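PDB 5C17: MerB2 from Bacillus megaterium, which probably acts as an alkylmercury lyase, splitting carbon–mercury bonds of organomercurials, and is captured here with mercury(II) bound. Local coordinates for residues T106-T111 / N202-F207; V148-P153 / G189-L194. One frame throughout, in Å; residues are numbered along the deposited sequence. Where two conformers were deposited one is given.

Contact 1: T106-T111 / N202-F207; sequences TLELST and NELKKF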
loop_
_atom_site.group_PDB
_atom_site.type_symbol
_atom_site.label_atom_id
_atom_site.label_comp_id
_atom_site.label_asym_id
_atom_site.label_seq_id
_atom_site.Cartn_x
_atom_site.Cartn_y
_atom_site.Cartn_z
ATOM N N THR A 106 -3.270 2.769 3.635
ATOM C CA THR A 106 -3.460 3.037 5.072
ATOM C C THR A 106 -4.536 2.155 5.693
ATOM O O THR A 106 -4.446 1.781 6.860
ATOM C CB THR A 106 -3.813 4.529 5.417
ATOM O OG1 THR A 106 -5.087 4.918 4.890
ATOM C CG2 THR A 106 -2.731 5.480 4.948
ATOM N N LEU A 107 -5.591 1.882 4.927
ATOM C CA LEU A 107 -6.731 1.122 5.430
ATOM C C LEU A 107 -6.611 -0.357 5.078
ATOM O O LEU A 107 -6.849 -1.234 5.923
ATOM C CB LEU A 107 -8.024 1.734 4.896
ATOM C CG LEU A 107 -8.347 3.096 5.538
ATOM C CD1 LEU A 107 -9.340 3.858 4.724
ATOM C CD2 LEU A 107 -8.847 2.953 6.963
ATOM N N GLU A 108 -6.223 -0.665 3.848
ATOM C CA GLU A 108 -6.115 -2.073 3.497
ATOM C C GLU A 108 -5.043 -2.780 4.319
ATOM O O GLU A 108 -5.187 -3.966 4.593
ATOM C CB GLU A 108 -5.952 -2.287 1.999
ATOM C CG GLU A 108 -4.572 -2.258 1.502
ATOM C CD GLU A 108 -4.453 -2.578 0.023
ATOM O OE1 GLU A 108 -5.486 -2.678 -0.670
ATOM O OE2 GLU A 108 -3.313 -2.729 -0.447
ATOM N N LEU A 109 -4.002 -2.067 4.741
ATOM C CA LEU A 109 -2.981 -2.689 5.580
ATOM C C LEU A 109 -3.528 -3.054 6.963
ATOM O O LEU A 109 -3.084 -4.024 7.568
ATOM C CB LEU A 109 -1.748 -1.791 5.673
ATOM C CG LEU A 109 -0.920 -1.674 4.396
ATOM C CD1 LEU A 109 0.079 -0.537 4.501
ATOM C CD2 LEU A 109 -0.211 -2.981 4.087
ATOM N N SER A 110 -4.472 -2.279 7.478
ATOM C CA SER A 110 -5.098 -2.603 8.754
ATOM C C SER A 110 -5.742 -3.981 8.672
ATOM O O SER A 110 -5.559 -4.841 9.541
ATOM C CB SER A 110 -6.150 -1.547 9.123
ATOM O OG SER A 110 -6.846 -1.904 10.305
ATOM N N THR A 111 -6.499 -4.194 7.604
ATOM C CA THR A 111 -7.171 -5.459 7.375
ATOM C C THR A 111 -6.166 -6.567 7.128
ATOM O O THR A 111 -6.255 -7.641 7.728
ATOM C CB THR A 111 -8.116 -5.322 6.185
ATOM O OG1 THR A 111 -9.054 -4.292 6.494
ATOM C CG2 THR A 111 -8.834 -6.636 5.888
ATOM N N ASN A 202 -8.747 -7.673 2.216
ATOM C CA ASN A 202 -9.103 -9.066 1.958
ATOM C C ASN A 202 -8.323 -9.621 0.770
ATOM O O ASN A 202 -7.761 -10.720 0.831
ATOM C CB ASN A 202 -10.599 -9.201 1.639
ATOM C CG ASN A 202 -11.495 -8.994 2.848
ATOM O OD1 ASN A 202 -11.036 -8.951 3.978
ATOM N ND2 ASN A 202 -12.801 -8.880 2.603
ATOM N N GLU A 203 -8.274 -8.843 -0.299
ATOM C CA GLU A 203 -7.654 -9.277 -1.531
ATOM C C GLU A 203 -6.122 -9.258 -1.398
ATOM O O GLU A 203 -5.438 -10.101 -1.962
ATOM C CB GLU A 203 -8.144 -8.413 -2.695
ATOM C CG GLU A 203 -9.534 -8.823 -3.224
ATOM C CD GLU A 203 -10.710 -8.337 -2.372
ATOM O OE1 GLU A 203 -11.828 -8.846 -2.594
ATOM O OE2 GLU A 203 -10.543 -7.441 -1.514
ATOM N N LEU A 204 -5.588 -8.305 -0.642
ATOM C CA LEU A 204 -4.156 -8.307 -0.383
ATOM C C LEU A 204 -3.766 -9.566 0.404
ATOM O O LEU A 204 -2.751 -10.193 0.123
ATOM C CB LEU A 204 -3.746 -7.061 0.386
ATOM C CG LEU A 204 -2.256 -6.934 0.710
ATOM C CD1 LEU A 204 -1.416 -7.007 -0.547
ATOM C CD2 LEU A 204 -2.005 -5.631 1.434
ATOM N N LYS A 205 -4.567 -9.935 1.396
ATOM C CA LYS A 205 -4.312 -11.158 2.151
ATOM C C LYS A 205 -4.320 -12.397 1.266
ATOM O O LYS A 205 -3.468 -13.274 1.405
ATOM C CB LYS A 205 -5.351 -11.352 3.235
ATOM C CG LYS A 205 -5.117 -10.615 4.492
ATOM C CD LYS A 205 -6.434 -10.530 5.252
ATOM C CE LYS A 205 -6.297 -10.560 6.751
ATOM N NZ LYS A 205 -7.615 -10.220 7.400
ATOM N N LYS A 206 -5.292 -12.466 0.362
ATOM C CA LYS A 206 -5.369 -13.576 -0.576
ATOM C C LYS A 206 -4.124 -13.604 -1.468
ATOM O O LYS A 206 -3.571 -14.661 -1.712
ATOM C CB LYS A 206 -6.639 -13.471 -1.418
ATOM C CG LYS A 206 -6.777 -14.542 -2.475
ATOM C CD LYS A 206 -7.114 -15.877 -1.880
ATOM C CE LYS A 206 -7.480 -16.883 -2.974
ATOM N NZ LYS A 206 -8.861 -16.637 -3.500
ATOM N N PHE A 207 -3.695 -12.444 -1.950
ATOM C CA PHE A 207 -2.507 -12.344 -2.795
ATOM C C PHE A 207 -1.260 -12.896 -2.103
ATOM O O PHE A 207 -0.430 -13.552 -2.731
ATOM C CB PHE A 207 -2.297 -10.877 -3.175
ATOM C CG PHE A 207 -1.038 -10.606 -3.932
ATOM C CD1 PHE A 207 -0.877 -11.025 -5.246
ATOM C CD2 PHE A 207 -0.009 -9.907 -3.331
ATOM C CE1 PHE A 207 0.312 -10.756 -5.938
ATOM C CE2 PHE A 207 1.163 -9.632 -4.000
ATOM C CZ PHE A 207 1.331 -10.047 -5.310
#
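Thr111 and Asn202 bring the backbones of two helical segments close, their CA atoms being 6.8 Å apart. The axes of segments 106-111 and 202-207 pass 8.8 Å from each other at a signed crossing angle of -59°, so the helices diverge from a short zone of contact, and just 247 Å² is buried in all. CB of Glu108, Thr111 and Leu204 points across the gap.

Leu204 supplies the apolar part. Its CG is anti to the backbone N (chi1 -179°), and from there CD2 reaches between two residues of the facing helix: it lies 4.2 Å from CD2 of Leu109 and 3.7 Å from OE2 of Glu108. The Glu108 and Leu204 side chains cross at about a right angle, a van der Waals contact of a methyl with a carboxylate oxygen. Phe200, one turn earlier on the second helix, also touches Glu108.

Toward the C-terminal end of 106-111 the partners are polar. CG2 of Thr111 approaches OD1 of Asn202 to 3.7 Å, while its OG1 bonds to O of Leu198, also on helix 194-207. Lys205, whose chi3 of 147° puts CE close to O of Thr111, has NZ 2.9 Å from that oxygen; this hydrogen bond is weak, but it sets an ammonium group near the C-terminal end of helix 103-113, where it would be expected to suit the helix dipole.

Helix 103-113 starts directly after the mercury ligand Cys102. The Glu108 side chain is about 6 Å from the mercury ion and about 4 Å from the bound dithiol, measured between nearest atoms, which is consistent with a second-shell place for this oblique helix-helix packing beside the MerB metal site.

Contact 2: V148-P153 / G189-L194; sequences VIWTVP and GEIMTL
Trp150 lays one face of its indole against the Gly189 backbone, and here the packing is tight: CZ2 is 3.3 Å from CA of Gly189, which sits above the ring plane, offset toward the rim. Glu190 N lies over the same face, while CD1 of Ile191 meets the ring edge at CE3. Four backbone hydrogen bonds join the strands, reciprocal between Ile149 and Met192 and between Thr151 and Glu190; Thr151 N to Glu190 O is the straightest (2.9 Å, 175° at the hydrogen). The two hydrogen-bonded pairs bracket the non-hydrogen-bonded pair Trp150-Ile191, an antiparallel ladder in which 148-151 is the central strand of a three-stranded sheet, with 169-171 beyond it.

Ile149 and Met192 are buried on the face that turns to Ile104 of helix 103-113. Ile149 CG2 lies 3.9 Å from Met192 CG, the two side chains running side by side, and CD1 of Ile149 meets CD2 of Leu194 at 3.8 Å. Farther along the same face, past the partly exposed Thr151, packing is looser: Glu190 is exposed, its CG (chi1 67°) only brushing Thr151 CG2 at 4.0 Å. At the far end of the strand the partly exposed Val148 sets its CB 3.8 Å from CG2 of Ile191.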
loop_
_atom_site.group_PDB
_atom_site.type_symbol
_atom_site.label_atom_id
_atom_site.label_comp_id
_atom_site.label_asym_id
_atom_site.label_seq_id
_atom_site.Cartn_x
_atom_site.Cartn_y
_atom_site.Cartn_z
ATOM N N VAL A 148 -12.833 11.038 1.958
ATOM C CA VAL A 148 -13.011 10.035 0.920
ATOM C C VAL A 148 -11.664 9.783 0.246
ATOM O O VAL A 148 -10.684 10.488 0.513
ATOM C CB VAL A 148 -14.055 10.464 -0.130
ATOM C CG1 VAL A 148 -15.466 10.478 0.478
ATOM C CG2 VAL A 148 -13.681 11.824 -0.716
ATOM N N ILE A 149 -11.620 8.776 -0.617
ATOM C CA ILE A 149 -10.422 8.431 -1.364
ATOM C C ILE A 149 -10.680 8.549 -2.864
ATOM O O ILE A 149 -11.767 8.212 -3.340
ATOM C CB ILE A 149 -9.984 7.001 -1.016
ATOM C CG1 ILE A 149 -9.425 6.989 0.407
ATOM C CG2 ILE A 149 -8.950 6.453 -2.018
ATOM C CD1 ILE A 149 -9.151 5.596 0.977
ATOM N N TRP A 150 -9.684 9.058 -3.580
ATOM C CA TRP A 150 -9.676 9.085 -5.028
ATOM C C TRP A 150 -8.772 7.967 -5.503
ATOM O O TRP A 150 -7.609 7.901 -5.109
ATOM C CB TRP A 150 -9.145 10.424 -5.505
ATOM C CG TRP A 150 -8.891 10.522 -6.965
ATOM C CD1 TRP A 150 -7.701 10.355 -7.604
ATOM C CD2 TRP A 150 -9.844 10.834 -7.975
ATOM N NE1 TRP A 150 -7.851 10.529 -8.944
ATOM C CE2 TRP A 150 -9.158 10.837 -9.204
ATOM C CE3 TRP A 150 -11.210 11.110 -7.963
ATOM C CZ2 TRP A 150 -9.796 11.101 -10.415
ATOM C CZ3 TRP A 150 -11.838 11.377 -9.161
ATOM C CH2 TRP A 150 -11.129 11.371 -10.372
ATOM N N THR A 151 -9.304 7.098 -6.352
ATOM C CA THR A 151 -8.574 5.964 -6.883
ATOM C C THR A 151 -8.592 5.991 -8.408
ATOM O O THR A 151 -9.401 6.690 -9.023
ATOM C CB THR A 151 -9.142 4.638 -6.353
ATOM O OG1 THR A 151 -8.257 3.575 -6.711
ATOM C CG2 THR A 151 -10.516 4.363 -6.899
ATOM N N VAL A 152 -7.669 5.246 -9.004
ATOM C CA VAL A 152 -7.565 5.140 -10.447
ATOM C C VAL A 152 -7.640 3.676 -10.841
ATOM O O VAL A 152 -7.449 2.793 -10.005
ATOM C CB VAL A 152 -6.253 5.770 -10.983
ATOM C CG1 VAL A 152 -6.227 7.253 -10.681
ATOM C CG2 VAL A 152 -5.007 5.079 -10.419
ATOM N N PRO A 153 -7.892 3.398 -12.126
ATOM C CA PRO A 153 -7.980 1.998 -12.548
ATOM C C PRO A 153 -6.685 1.243 -12.260
ATOM O O PRO A 153 -5.597 1.748 -12.518
ATOM C CB PRO A 153 -8.240 2.108 -14.050
ATOM C CG PRO A 153 -8.905 3.423 -14.215
ATOM C CD PRO A 153 -8.249 4.319 -13.216
ATOM N N GLY A 189 -10.425 8.810 -12.840
ATOM C CA GLY A 189 -10.492 8.067 -11.595
ATOM C C GLY A 189 -11.877 8.176 -11.001
ATOM O O GLY A 189 -12.823 8.607 -11.675
ATOM N N GLU A 190 -12.008 7.795 -9.739
ATOM C CA GLU A 190 -13.292 7.867 -9.072
ATOM C C GLU A 190 -13.123 7.872 -7.562
ATOM O O GLU A 190 -12.065 7.527 -7.028
ATOM C CB GLU A 190 -14.204 6.724 -9.505
ATOM C CG GLU A 190 -13.767 5.352 -9.081
ATOM C CD GLU A 190 -14.680 4.276 -9.648
ATOM O OE1 GLU A 190 -15.426 3.646 -8.866
ATOM O OE2 GLU A 190 -14.667 4.067 -10.877
ATOM N N ILE A 191 -14.186 8.279 -6.894
ATOM C CA ILE A 191 -14.241 8.315 -5.451
ATOM C C ILE A 191 -14.634 6.952 -4.930
ATOM O O ILE A 191 -15.532 6.301 -5.483
ATOM C CB ILE A 191 -15.276 9.352 -4.994
ATOM C CG1 ILE A 191 -14.871 10.751 -5.461
ATOM C CG2 ILE A 191 -15.480 9.329 -3.484
ATOM C CD1 ILE A 191 -13.656 11.309 -4.800
ATOM N N MET A 192 -13.978 6.537 -3.861
ATOM C CA MET A 192 -14.397 5.346 -3.126
ATOM C C MET A 192 -14.403 5.691 -1.637
ATOM O O MET A 192 -13.843 6.698 -1.206
ATOM C CB MET A 192 -13.515 4.132 -3.425
ATOM C CG MET A 192 -12.062 4.341 -3.048
ATOM S SD MET A 192 -10.941 2.907 -3.247
ATOM C CE MET A 192 -11.569 1.772 -2.034
ATOM N N THR A 193 -15.051 4.845 -0.859
ATOM C CA THR A 193 -15.245 5.114 0.544
ATOM C C THR A 193 -14.154 4.467 1.372
ATOM O O THR A 193 -13.438 3.555 0.922
ATOM C CB THR A 193 -16.588 4.563 1.032
ATOM O OG1 THR A 193 -16.553 3.139 0.959
ATOM C CG2 THR A 193 -17.757 5.115 0.198
ATOM N N LEU A 194 -14.049 4.921 2.609
ATOM C CA LEU A 194 -13.077 4.340 3.522
ATOM C C LEU A 194 -13.419 2.891 3.857
ATOM O O LEU A 194 -12.520 2.050 3.968
ATOM C CB LEU A 194 -12.981 5.174 4.800
ATOM C CG LEU A 194 -12.706 6.661 4.619
ATOM C CD1 LEU A 194 -12.343 7.308 5.938
ATOM C CD2 LEU A 194 -11.641 6.930 3.574
#

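How the contacts relate
From the N terminus, the chain first reaches helix 103-113, half of contact 1, and then strand 148-151, half of contact 2. It passes through strand 169-171 and helix 174-183 before strand 190-192 completes contact 2, closing a loop of 35 residues. Helix 194-207 follows at once and completes contact 1 after a span of 90 residues, so the smaller closure falls wholly within the larger. Their centres are about 16 Å apart, yet they touch: CD1 of Leu107 packs against CD1 of Ile149 at 4.1 Å and O of Leu194 at 3.7 Å. Leu107 and the direct run of strand 190-192 into helix 194-207 thus connect sheet and helices.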